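Local coordinates for listeriolysin O (Listeria monocytogenes, PDB 4CDB), which binds cholesterol-containing host membranes, changes conformation and assembles into an oligomeric pore that lyses the cell, at residues S85-P89 / T136-N141; Y254-Y260 / P346-N352. All coordinates share one frame; numbering follows the deposited sequence.

Contact 1: residues S85-P89 / T136-N141; sequences SLTYP and TKSNVN. With NA (sodium ion), chain J; NA (sodium ion), chain M.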
ATOM      1  N   SER A  85      17.627   7.443  15.793  1.00 39.08           N
ATOM      2  CA  SER A  85      18.205   7.958  17.033  1.00 40.85           C
ATOM      3  C   SER A  85      18.131   9.481  17.122  1.00 46.05           C
ATOM      4  O   SER A  85      18.244  10.054  18.205  1.00 46.64           O
ATOM      5  CB  SER A  85      19.656   7.493  17.178  1.00 45.30           C
ATOM      6  OG  SER A  85      20.421   7.865  16.046  1.00 49.19           O
ATOM      7  N   LEU A  86      17.941  10.134  15.981  1.00 42.70           N
ATOM      8  CA  LEU A  86      17.804  11.586  15.949  1.00 36.30           C
ATOM      9  C   LEU A  86      16.404  12.006  16.392  1.00 35.21           C
ATOM     10  O   LEU A  86      16.167  13.168  16.735  1.00 32.45           O
ATOM     11  CB  LEU A  86      18.102  12.123  14.546  1.00 37.49           C
ATOM     12  CG  LEU A  86      19.456  11.732  13.949  1.00 41.91           C
ATOM     13  CD1 LEU A  86      19.677  12.438  12.624  1.00 44.18           C
ATOM     14  CD2 LEU A  86      20.587  12.043  14.916  1.00 43.33           C
ATOM     15  N   THR A  87      15.482  11.049  16.396  1.00 34.40           N
ATOM     16  CA  THR A  87      14.103  11.306  16.791  1.00 35.73           C
ATOM     17  C   THR A  87      13.894  11.021  18.276  1.00 37.33           C
ATOM     18  O   THR A  87      13.973   9.871  18.712  1.00 38.86           O
ATOM     19  CB  THR A  87      13.127  10.442  15.978  1.00 38.97           C
ATOM     20  OG1 THR A  87      13.210  10.799  14.591  1.00 42.63           O
ATOM     21  CG2 THR A  87      11.703  10.639  16.467  1.00 34.75           C
ATOM     22  N   TYR A  88      13.623  12.073  19.041  1.00 37.46           N
ATOM     23  CA  TYR A  88      13.376  11.953  20.473  1.00 31.88           C
ATOM     24  C   TYR A  88      12.401  13.033  20.941  1.00 28.40           C
ATOM     25  O   TYR A  88      12.364  14.125  20.371  1.00 33.68           O
ATOM     26  CB  TYR A  88      14.691  12.026  21.256  1.00 29.21           C
ATOM     27  CG  TYR A  88      15.433  13.334  21.115  1.00 34.11           C
ATOM     28  CD1 TYR A  88      16.313  13.544  20.062  1.00 34.15           C
ATOM     29  CD2 TYR A  88      15.262  14.355  22.041  1.00 30.58           C
ATOM     30  CE1 TYR A  88      16.996  14.736  19.930  1.00 35.89           C
ATOM     31  CE2 TYR A  88      15.940  15.549  21.917  1.00 38.19           C
ATOM     32  CZ  TYR A  88      16.806  15.736  20.861  1.00 41.18           C
ATOM     33  OH  TYR A  88      17.483  16.927  20.737  1.00 38.72           O
ATOM     34  N   PRO A  89      11.601  12.723  21.978  1.00 28.54           N
ATOM     35  CA  PRO A  89      10.582  13.646  22.491  1.00 30.69           C
ATOM     36  C   PRO A  89      11.181  14.961  22.977  1.00 29.12           C
ATOM     37  O   PRO A  89      12.192  14.946  23.683  1.00 24.69           O
ATOM     38  CB  PRO A  89       9.994  12.889  23.687  1.00 28.51           C
ATOM     39  CG  PRO A  89      10.290  11.462  23.424  1.00 33.01           C
ATOM     40  CD  PRO A  89      11.609  11.449  22.718  1.00 31.16           C
ATOM     41  N   THR A 136      18.630  17.532  26.462  1.00 44.24           N
ATOM     42  CA  THR A 136      19.460  17.100  25.343  1.00 44.31           C
ATOM     43  C   THR A 136      18.986  15.732  24.868  1.00 40.44           C
ATOM     44  O   THR A 136      18.131  15.114  25.504  1.00 39.91           O
ATOM     45  CB  THR A 136      20.945  17.006  25.738  1.00 47.31           C
ATOM     46  OG1 THR A 136      21.092  16.097  26.836  1.00 47.94           O
ATOM     47  CG2 THR A 136      21.482  18.374  26.138  1.00 48.51           C
ATOM     48  N   LYS A 137      19.537  15.261  23.753  1.00 39.78           N
ATOM     49  CA  LYS A 137      19.188  13.943  23.233  1.00 43.11           C
ATOM     50  C   LYS A 137      19.539  12.844  24.234  1.00 44.65           C
ATOM     51  O   LYS A 137      18.741  11.940  24.479  1.00 41.69           O
ATOM     52  CB  LYS A 137      19.896  13.680  21.902  1.00 37.54           C
ATOM     53  CG  LYS A 137      19.577  12.321  21.290  1.00 39.26           C
ATOM     54  CD  LYS A 137      20.633  11.903  20.276  1.00 46.11           C
ATOM     55  CE  LYS A 137      20.813  12.952  19.192  1.00 54.58           C
ATOM     56  NZ  LYS A 137      21.910  12.595  18.247  1.00 62.48           N
ATOM     57  N   SER A 138      20.734  12.935  24.810  1.00 42.45           N
ATOM     58  CA  SER A 138      21.207  11.937  25.766  1.00 46.09           C
ATOM     59  C   SER A 138      20.348  11.905  27.025  1.00 45.68           C
ATOM     60  O   SER A 138      19.983  10.838  27.509  1.00 44.40           O
ATOM     61  CB  SER A 138      22.667  12.206  26.141  1.00 49.62           C
ATOM     62  OG  SER A 138      23.503  12.166  24.997  1.00 57.34           O
ATOM     63  N   ASN A 139      20.025  13.083  27.548  1.00 38.24           N
ATOM     64  CA  ASN A 139      19.230  13.177  28.767  1.00 42.50           C
ATOM     65  C   ASN A 139      17.786  12.716  28.586  1.00 39.44           C
ATOM     66  O   ASN A 139      17.219  12.071  29.467  1.00 36.35           O
ATOM     67  CB  ASN A 139      19.274  14.596  29.339  1.00 44.96           C
ATOM     68  CG  ASN A 139      20.628  14.947  29.926  1.00 53.58           C
ATOM     69  OD1 ASN A 139      21.360  14.074  30.393  1.00 56.16           O
ATOM     70  ND2 ASN A 139      20.963  16.232  29.910  1.00 52.07           N
ATOM     71  N   VAL A 140      17.190  13.054  27.447  1.00 34.49           N
ATOM     72  CA  VAL A 140      15.823  12.635  27.160  1.00 34.73           C
ATOM     73  C   VAL A 140      15.737  11.118  27.004  1.00 33.60           C
ATOM     74  O   VAL A 140      14.865  10.475  27.586  1.00 34.64           O
ATOM     75  CB  VAL A 140      15.257  13.343  25.905  1.00 31.18           C
ATOM     76  CG1 VAL A 140      14.025  12.617  25.382  1.00 27.01           C
ATOM     77  CG2 VAL A 140      14.925  14.793  26.221  1.00 26.91           C
ATOM     78  N   ASN A 141      16.661  10.549  26.234  1.00 32.34           N
ATOM     79  CA  ASN A 141      16.686   9.105  26.011  1.00 36.37           C
ATOM     80  C   ASN A 141      16.934   8.298  27.283  1.00 42.58           C
ATOM     81  O   ASN A 141      16.402   7.202  27.444  1.00 43.77           O
ATOM     82  CB  ASN A 141      17.713   8.733  24.940  1.00 40.33           C
ATOM     83  CG  ASN A 141      17.259   9.112  23.543  1.00 50.71           C
ATOM     84  OD1 ASN A 141      16.063   9.248  23.281  1.00 55.39           O
ATOM     85  ND2 ASN A 141      18.214   9.275  22.635  1.00 52.25           N
TER
HETATM   86 NA    NA J1535      17.144   8.956  20.263  1.00 81.55          NA
HETATM   87 NA    NA M1538      17.642  18.923  22.339  1.00 79.48          NA
HETATM   88  O   HOH W   1      14.107   8.522  21.382  1.00 41.09           O
HETATM   89  O   HOH W   2      16.728  20.863  20.291  1.00 77.68           O

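Contact 2: residues Y254-Y260 / P346-N352; sequences YISSVAY and PIAYTTN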
ATOM      1  N   TYR A 254       8.329  21.577  17.823  1.00 26.54           N
ATOM      2  CA  TYR A 254       8.917  20.563  18.688  1.00 29.63           C
ATOM      3  C   TYR A 254       8.229  19.211  18.526  1.00 29.61           C
ATOM      4  O   TYR A 254       7.051  19.137  18.170  1.00 24.62           O
ATOM      5  CB  TYR A 254       8.884  21.002  20.157  1.00 27.32           C
ATOM      6  CG  TYR A 254       7.497  21.142  20.741  1.00 27.38           C
ATOM      7  CD1 TYR A 254       6.749  22.292  20.528  1.00 31.20           C
ATOM      8  CD2 TYR A 254       6.941  20.132  21.517  1.00 27.89           C
ATOM      9  CE1 TYR A 254       5.481  22.427  21.062  1.00 30.17           C
ATOM     10  CE2 TYR A 254       5.675  20.260  22.056  1.00 27.64           C
ATOM     11  CZ  TYR A 254       4.950  21.411  21.825  1.00 28.51           C
ATOM     12  OH  TYR A 254       3.689  21.546  22.356  1.00 31.51           O
ATOM     13  N   ILE A 255       8.974  18.143  18.779  1.00 33.39           N
ATOM     14  CA  ILE A 255       8.403  16.804  18.756  1.00 31.62           C
ATOM     15  C   ILE A 255       7.590  16.589  20.032  1.00 32.69           C
ATOM     16  O   ILE A 255       8.148  16.437  21.120  1.00 31.19           O
ATOM     17  CB  ILE A 255       9.498  15.731  18.601  1.00 27.29           C
ATOM     18  CG1 ILE A 255      10.304  15.981  17.321  1.00 26.16           C
ATOM     19  CG2 ILE A 255       8.891  14.341  18.584  1.00 25.64           C
ATOM     20  CD1 ILE A 255      11.372  14.939  17.043  1.00 24.60           C
ATOM     21  N   SER A 256       6.267  16.592  19.889  1.00 27.45           N
ATOM     22  CA  SER A 256       5.360  16.521  21.031  1.00 32.03           C
ATOM     23  C   SER A 256       5.137  15.098  21.541  1.00 32.44           C
ATOM     24  O   SER A 256       4.795  14.899  22.703  1.00 32.12           O
ATOM     25  CB  SER A 256       4.021  17.177  20.684  1.00 33.50           C
ATOM     26  OG  SER A 256       3.488  16.643  19.483  1.00 36.16           O
ATOM     27  N   SER A 257       5.335  14.112  20.671  1.00 31.36           N
ATOM     28  CA  SER A 257       5.115  12.717  21.036  1.00 32.50           C
ATOM     29  C   SER A 257       5.848  11.771  20.094  1.00 31.10           C
ATOM     30  O   SER A 257       5.906  12.015  18.892  1.00 29.25           O
ATOM     31  CB  SER A 257       3.619  12.397  21.027  1.00 37.42           C
ATOM     32  OG  SER A 257       3.386  11.051  21.401  1.00 46.78           O
ATOM     33  N   VAL A 258       6.405  10.696  20.646  1.00 26.16           N
ATOM     34  CA  VAL A 258       7.106   9.695  19.850  1.00 24.80           C
ATOM     35  C   VAL A 258       6.540   8.305  20.111  1.00 32.83           C
ATOM     36  O   VAL A 258       6.405   7.887  21.264  1.00 31.11           O
ATOM     37  CB  VAL A 258       8.621   9.670  20.157  1.00 27.78           C
ATOM     38  CG1 VAL A 258       9.312   8.561  19.365  1.00 27.04           C
ATOM     39  CG2 VAL A 258       9.260  11.018  19.855  1.00 27.07           C
ATOM     40  N   ALA A 259       6.203   7.593  19.040  1.00 28.90           N
ATOM     41  CA  ALA A 259       5.725   6.219  19.153  1.00 27.76           C
ATOM     42  C   ALA A 259       6.891   5.236  19.055  1.00 26.69           C
ATOM     43  O   ALA A 259       7.684   5.285  18.110  1.00 29.12           O
ATOM     44  CB  ALA A 259       4.684   5.921  18.079  1.00 26.31           C
ATOM     45  N   TYR A 260       6.999   4.352  20.042  1.00 27.70           N
ATOM     46  CA  TYR A 260       8.065   3.356  20.070  1.00 28.52           C
ATOM     47  C   TYR A 260       7.491   1.967  19.832  1.00 36.33           C
ATOM     48  O   TYR A 260       6.396   1.652  20.298  1.00 29.84           O
ATOM     49  CB  TYR A 260       8.792   3.376  21.419  1.00 31.37           C
ATOM     50  CG  TYR A 260       9.530   4.663  21.722  1.00 35.13           C
ATOM     51  CD1 TYR A 260       8.864   5.760  22.252  1.00 32.36           C
ATOM     52  CD2 TYR A 260      10.897   4.771  21.503  1.00 28.63           C
ATOM     53  CE1 TYR A 260       9.533   6.933  22.542  1.00 33.78           C
ATOM     54  CE2 TYR A 260      11.579   5.942  21.790  1.00 29.23           C
ATOM     55  CZ  TYR A 260      10.889   7.020  22.309  1.00 35.20           C
ATOM     56  OH  TYR A 260      11.557   8.188  22.598  1.00 33.61           O
ATOM     57  N   PRO A 346      11.959   4.114  17.850  1.00 33.27           N
ATOM     58  CA  PRO A 346      11.064   5.145  17.309  1.00 28.80           C
ATOM     59  C   PRO A 346      10.616   4.800  15.886  1.00 28.12           C
ATOM     60  O   PRO A 346      11.451   4.497  15.028  1.00 30.22           O
ATOM     61  CB  PRO A 346      11.941   6.401  17.301  1.00 29.74           C
ATOM     62  CG  PRO A 346      12.964   6.151  18.370  1.00 30.62           C
ATOM     63  CD  PRO A 346      13.248   4.680  18.293  1.00 32.04           C
ATOM     64  N   ILE A 347       9.309   4.835  15.647  1.00 27.57           N
ATOM     65  CA  ILE A 347       8.769   4.482  14.339  1.00 31.65           C
ATOM     66  C   ILE A 347       7.796   5.533  13.808  1.00 28.75           C
ATOM     67  O   ILE A 347       7.434   5.519  12.631  1.00 35.77           O
ATOM     68  CB  ILE A 347       8.083   3.098  14.364  1.00 32.08           C
ATOM     69  CG1 ILE A 347       7.071   3.017  15.508  1.00 36.48           C
ATOM     70  CG2 ILE A 347       9.119   1.991  14.493  1.00 29.01           C
ATOM     71  CD1 ILE A 347       6.418   1.652  15.647  1.00 38.50           C
ATOM     72  N   ALA A 348       7.377   6.441  14.683  1.00 26.43           N
ATOM     73  CA  ALA A 348       6.489   7.535  14.304  1.00 26.02           C
ATOM     74  C   ALA A 348       6.522   8.625  15.365  1.00 30.09           C
ATOM     75  O   ALA A 348       6.816   8.355  16.529  1.00 32.57           O
ATOM     76  CB  ALA A 348       5.070   7.028  14.121  1.00 26.65           C
ATOM     77  N   TYR A 349       6.219   9.853  14.961  1.00 26.55           N
ATOM     78  CA  TYR A 349       6.150  10.959  15.906  1.00 26.17           C
ATOM     79  C   TYR A 349       5.268  12.104  15.423  1.00 30.16           C
ATOM     80  O   TYR A 349       5.008  12.241  14.228  1.00 29.95           O
ATOM     81  CB  TYR A 349       7.553  11.465  16.261  1.00 24.22           C
ATOM     82  CG  TYR A 349       8.335  12.079  15.117  1.00 32.22           C
ATOM     83  CD1 TYR A 349       9.046  11.283  14.231  1.00 29.88           C
ATOM     84  CD2 TYR A 349       8.383  13.458  14.940  1.00 30.30           C
ATOM     85  CE1 TYR A 349       9.775  11.839  13.189  1.00 26.37           C
ATOM     86  CE2 TYR A 349       9.107  14.025  13.902  1.00 30.53           C
ATOM     87  CZ  TYR A 349       9.802  13.210  13.030  1.00 29.76           C
ATOM     88  OH  TYR A 349      10.524  13.763  11.995  1.00 29.71           O
ATOM     89  N   THR A 350       4.802  12.916  16.366  1.00 30.04           N
ATOM     90  CA  THR A 350       3.981  14.074  16.045  1.00 30.85           C
ATOM     91  C   THR A 350       4.742  15.350  16.388  1.00 33.31           C
ATOM     92  O   THR A 350       5.590  15.351  17.285  1.00 31.72           O
ATOM     93  CB  THR A 350       2.652  14.055  16.822  1.00 34.05           C
ATOM     94  OG1 THR A 350       2.914  14.253  18.216  1.00 41.10           O
ATOM     95  CG2 THR A 350       1.935  12.725  16.626  1.00 32.27           C
ATOM     96  N   THR A 351       4.439  16.432  15.680  1.00 29.49           N
ATOM     97  CA  THR A 351       5.100  17.707  15.927  1.00 33.74           C
ATOM     98  C   THR A 351       4.094  18.828  16.176  1.00 35.31           C
ATOM     99  O   THR A 351       3.027  18.866  15.562  1.00 33.73           O
ATOM    100  CB  THR A 351       6.017  18.105  14.755  1.00 39.21           C
ATOM    101  OG1 THR A 351       5.297  17.978  13.523  1.00 47.78           O
ATOM    102  CG2 THR A 351       7.238  17.207  14.710  1.00 31.46           C
ATOM    103  N   ASN A 352       4.443  19.734  17.085  1.00 31.39           N
ATOM    104  CA  ASN A 352       3.624  20.908  17.361  1.00 35.27           C
ATOM    105  C   ASN A 352       4.412  22.178  17.082  1.00 33.32           C
ATOM    106  O   ASN A 352       5.592  22.265  17.422  1.00 34.05           O
ATOM    107  CB  ASN A 352       3.157  20.920  18.818  1.00 41.34           C
ATOM    108  CG  ASN A 352       2.162  19.819  19.130  1.00 46.25           C
ATOM    109  OD1 ASN A 352       1.963  18.899  18.339  1.00 47.29           O
ATOM    110  ND2 ASN A 352       1.535  19.907  20.297  1.00 50.98           N
TER

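Contact 1: residues S85-P89 / T136-N141
Lys-137 meets the ring of Tyr-88 with its main chain: its CA stands 3.8 Å from the Tyr-88 ring centroid, almost on the ring normal, a CH-pi contact, while a sodium ion lies at the phenol edge in the ring plane. That ion is 2.6 Å from Tyr-88 OH and is also bound by Ala-135 O and, more distantly, a water, so the hydroxyl is tied to the residue two before Lys-137 in sequence. Lys-137 CB lies over the same face, 3.7 Å from Tyr-88 CE1; with CG anti to the backbone N (chi1 -180°), the chain runs on past the CD1-CE1 rim. It then bends at chi3 (-56°) and passes Ser-85 O to bring NZ within 3.6 Å of Leu-86 CD2. These groups join the loop between strands 77-78 and 92-94 to the first turn of helix 137-152 in this cholesterol-dependent cytolysin. Thr-136 is the N-cap of the helix, its OG1 accepting from Asn-139 N at 3.3 Å. On the inner side of the helix Val-140 turns toward the loop, and its CG1 sits 3.8 Å from Pro-89 CD and also against Pro-89 O; Leu-116 of strand 114-118 packs on both residues. A second sodium ion lies between the loop and Asn-141, 2.6 Å from Ser-85 O. Asn-141 is modelled with ND2, at 2.6 Å from this ion, nearer to it than OD1; an amide nitrogen is an unlikely sodium ligand, which leaves either the amide rotation or the identity of the ion doubtful. As modelled, Asn-141 OD1 accepts from a water that also donates to Thr-87 O, giving the helix and the loop a water bridge beside the ion.

Contact 2: residues Y254-Y260 / P346-N352
Strands 254-260 and 346-352 run antiparallel in pairs from Tyr-254 with Asn-352 to Tyr-260 with Pro-346, and two beta bulges shift the register, one at Ser-256 and one at Ile-347. Tyr-254 and Asn-352 exchange both backbone bonds, and Ala-259 N gives a short one to Ala-348 O (2.7 Å). At the first bulge Ser-256 turns its side chain toward the partner strand, where chi1 of 52° sets OG between its own backbone N and carbonyl carbon and 2.8 Å from Thr-350 OG1, a hydrogen bond between hydroxyls. The same OG has a weak contact with Asn-352 OD1. CB of Asn-352 lies 3.5 Å from Tyr-254 CZ, with the amide plane turned 65° from the ring; Tyr-254 OH is held more firmly by Asn-357 OD1, and Asn-352 ND2 reaches it only weakly. On the other face of the sheet, Ile-255 CG2 rests 3.8 Å from Tyr-349 CD2, and Val-258 CG2 meets CB of the same tyrosine. Pro-346 CG approaches Tyr-260 CE2 to 3.7 Å, while Val-258 CG1 sits over the rim of that ring's face. In the large curled antiparallel sheet of the cytolysin, strand 252-260 thus joins 345-353 to 207-222, which bonds to Ser-256, Val-258 and Tyr-260 and brings the ring of Tyr-218 against Tyr-260; short strand 92-94 also pairs with 252-260.

The centres of the two contacts lie 11 Å apart, in the same end of this elongated molecule. Contact 1 closes along the chain before contact 2 opens, and its segment 85-89 packs on the sheet of contact 2, with Pro-89 CD 3.3 Å from Tyr-260 OH, before the chain enters strand 92-94. The loop is thus one link between helix 137-152 and the sheet, beside the direct packing of Val-140 on Leu-116 of strand 114-118. Ranges 176-189 and 196-205, which form transmembrane strands in the pore, fall between the contacts, and 274-283 and 291-303 between the strands of contact 2; here largely helical, they must refold, and both contacts belong to the soluble form's framework around them.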